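Local coordinates for diphosphomevalonate decarboxylase, putative (Trypanosoma brucei, PDB 2HKE), which probably catalyses the ATP-dependent decarboxylation of (R)-5-diphosphomevalonate to isopentenyl diphosphate, a precursor of isoprenoids and sterols, at residues K324-D329 and E357-Q361. The protein carries 1 engineered substitution. Residue numbers count along the deposited sequence, not the author numbering.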
loop_
_atom_site.group_PDB
_atom_site.type_symbol
_atom_site.label_atom_id
_atom_site.label_comp_id
_atom_site.label_asym_id
_atom_site.label_seq_id
_atom_site.Cartn_x
_atom_site.Cartn_y
_atom_site.Cartn_z
ATOM N N LYS A 324 -15.066 4.782 15.196
ATOM C CA LYS A 324 -14.512 4.019 14.069
ATOM C C LYS A 324 -13.578 4.881 13.172
ATOM O O LYS A 324 -13.146 4.425 12.107
ATOM C CB LYS A 324 -15.629 3.429 13.210
ATOM C CG LYS A 324 -16.479 2.317 13.865
ATOM C CD LYS A 324 -15.658 1.052 14.114
ATOM C CE LYS A 324 -16.490 -0.263 14.064
ATOM N NZ LYS A 324 -16.552 -0.934 12.670
ATOM N N PHE A 325 -13.324 6.094 13.609
ATOM C CA PHE A 325 -12.319 6.975 13.001
ATOM C C PHE A 325 -10.967 6.688 13.630
ATOM O O PHE A 325 -10.841 6.658 14.863
ATOM C CB PHE A 325 -12.636 8.426 13.283
ATOM C CG PHE A 325 -13.646 9.049 12.413
ATOM C CD1 PHE A 325 -14.817 8.397 12.099
ATOM C CD2 PHE A 325 -13.482 10.335 11.975
ATOM C CE1 PHE A 325 -15.768 8.987 11.372
ATOM C CE2 PHE A 325 -14.434 10.942 11.210
ATOM C CZ PHE A 325 -15.582 10.250 10.896
ATOM N N PHE A 326 -9.945 6.521 12.804
ATOM C CA PHE A 326 -8.602 6.330 13.270
ATOM C C PHE A 326 -7.723 7.389 12.604
ATOM O O PHE A 326 -7.221 7.179 11.508
ATOM C CB PHE A 326 -8.155 4.915 12.955
ATOM C CG PHE A 326 -8.858 3.895 13.760
ATOM C CD1 PHE A 326 -10.026 3.340 13.312
ATOM C CD2 PHE A 326 -8.402 3.536 15.016
ATOM C CE1 PHE A 326 -10.719 2.395 14.113
ATOM C CE2 PHE A 326 -9.117 2.586 15.813
ATOM C CZ PHE A 326 -10.245 2.044 15.355
ATOM N N PHE A 327 -7.609 8.548 13.230
ATOM C CA PHE A 327 -6.916 9.675 12.637
ATOM C C PHE A 327 -5.526 9.811 13.259
ATOM O O PHE A 327 -5.408 9.894 14.456
ATOM C CB PHE A 327 -7.694 10.973 12.857
ATOM C CG PHE A 327 -8.723 11.294 11.765
ATOM C CD1 PHE A 327 -9.562 10.314 11.285
ATOM C CD2 PHE A 327 -8.818 12.571 11.242
ATOM C CE1 PHE A 327 -10.489 10.615 10.306
ATOM C CE2 PHE A 327 -9.768 12.883 10.293
ATOM C CZ PHE A 327 -10.587 11.912 9.833
ATOM N N GLY A 328 -4.493 9.832 12.443
ATOM C CA GLY A 328 -3.139 10.152 12.922
ATOM C C GLY A 328 -3.094 11.576 13.483
ATOM O O GLY A 328 -2.318 11.865 14.402
ATOM N N ASP A 329 -3.907 12.474 12.913
ATOM C CA ASP A 329 -3.895 13.905 13.252
ATOM C C ASP A 329 -5.121 14.277 14.112
ATOM O O ASP A 329 -6.215 14.502 13.627
ATOM C CB ASP A 329 -3.817 14.680 11.912
ATOM C CG ASP A 329 -3.595 16.150 12.045
ATOM O OD1 ASP A 329 -3.895 16.775 13.096
ATOM O OD2 ASP A 329 -3.113 16.740 11.021
ATOM N N GLU A 357 -16.648 0.622 7.690
ATOM C CA GLU A 357 -16.132 -0.257 8.726
ATOM C C GLU A 357 -15.187 0.566 9.609
ATOM O O GLU A 357 -15.117 0.373 10.808
ATOM C CB GLU A 357 -15.423 -1.439 8.121
ATOM C CG GLU A 357 -16.263 -2.286 7.228
ATOM C CD GLU A 357 -17.508 -2.790 7.965
ATOM O OE1 GLU A 357 -17.339 -3.655 8.863
ATOM O OE2 GLU A 357 -18.615 -2.276 7.675
ATOM N N MET A 358 -14.465 1.498 8.993
ATOM C CA MET A 358 -13.617 2.421 9.714
ATOM C C MET A 358 -13.175 3.462 8.727
ATOM O O MET A 358 -13.293 3.266 7.525
ATOM C CB MET A 358 -12.381 1.733 10.301
ATOM C CG MET A 358 -11.171 1.721 9.425
ATOM S SD MET A 358 -9.751 1.045 10.329
ATOM C CE MET A 358 -10.472 -0.532 10.379
ATOM N N LEU A 359 -12.687 4.564 9.249
ATOM C CA LEU A 359 -12.117 5.637 8.433
ATOM C C LEU A 359 -10.763 6.025 8.981
ATOM O O LEU A 359 -10.677 6.540 10.100
ATOM C CB LEU A 359 -13.016 6.866 8.437
ATOM C CG LEU A 359 -12.545 8.053 7.603
ATOM C CD1 LEU A 359 -12.491 7.680 6.121
ATOM C CD2 LEU A 359 -13.452 9.255 7.809
ATOM N N LEU A 360 -9.726 5.757 8.186
ATOM C CA LEU A 360 -8.334 5.969 8.576
ATOM C C LEU A 360 -7.909 7.287 7.998
ATOM O O LEU A 360 -8.323 7.589 6.909
ATOM C CB LEU A 360 -7.468 4.878 7.956
ATOM C CG LEU A 360 -5.970 4.882 8.171
ATOM C CD1 LEU A 360 -5.584 4.923 9.700
ATOM C CD2 LEU A 360 -5.377 3.684 7.474
ATOM N N GLN A 361 -7.154 8.089 8.739
ATOM C CA GLN A 361 -6.494 9.258 8.154
ATOM C C GLN A 361 -5.017 9.197 8.436
ATOM O O GLN A 361 -4.613 8.816 9.517
ATOM C CB GLN A 361 -7.139 10.566 8.631
ATOM C CG GLN A 361 -6.389 11.871 8.247
ATOM C CD GLN A 361 -5.244 12.198 9.172
ATOM O OE1 GLN A 361 -5.295 11.882 10.350
ATOM N NE2 GLN A 361 -4.200 12.873 8.644
HETATM O O HOH W 1 -2.002 15.048 9.185
#
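Strand 325-327, at the edge of a five-stranded mixed sheet in the C-terminal domain, runs parallel to strand 358-363; helix 330-338 lies between them in sequence, making a beta-alpha-beta unit. The short strand axes come within 4.6 Å, with only 7° between their directions. Each bonding residue uses its N and O on the two residues flanking its bridge partner, as in any parallel pair: L359 N to K324 O (2.9 Å), F326 N to L359 O (2.8 Å), Q361 N to F326 O (2.9 Å) and G328 N to Q361 O (3.1 Å). Side chains add polar contacts at both ends. K324 NZ donates to the carbonyl E357 O at 2.7 Å, while D329 N donates to Q361 OE1 at 3.0 Å. D329 is the N-cap of helix 330-338, its OD1 accepting from L332 N; its OD2 forms a salt bridge with K304 and takes a hydrogen bond from a water (2.7 Å) that Q361 NE2 reaches weakly (3.1 Å).

Apolar contacts divide between the sheet faces. On one, L359 CD2 sits over the F325 ring, 4.0 Å from its centroid, and Q361 CB over the F327 ring at 3.5 Å, both CH-pi contacts; helices 330-338 and 307-317 cover this side. On the other, F326 meets M358 in an oblique Met-aromatic contact (CD1 to SD 3.8 Å), and F326 CB lies 4.1 Å from L360 CD1. Backbone pairing thus fixes the register, F325 and F327 pack against both strand and helices, and Q361 ties the inner strand to the start of the crossover helix.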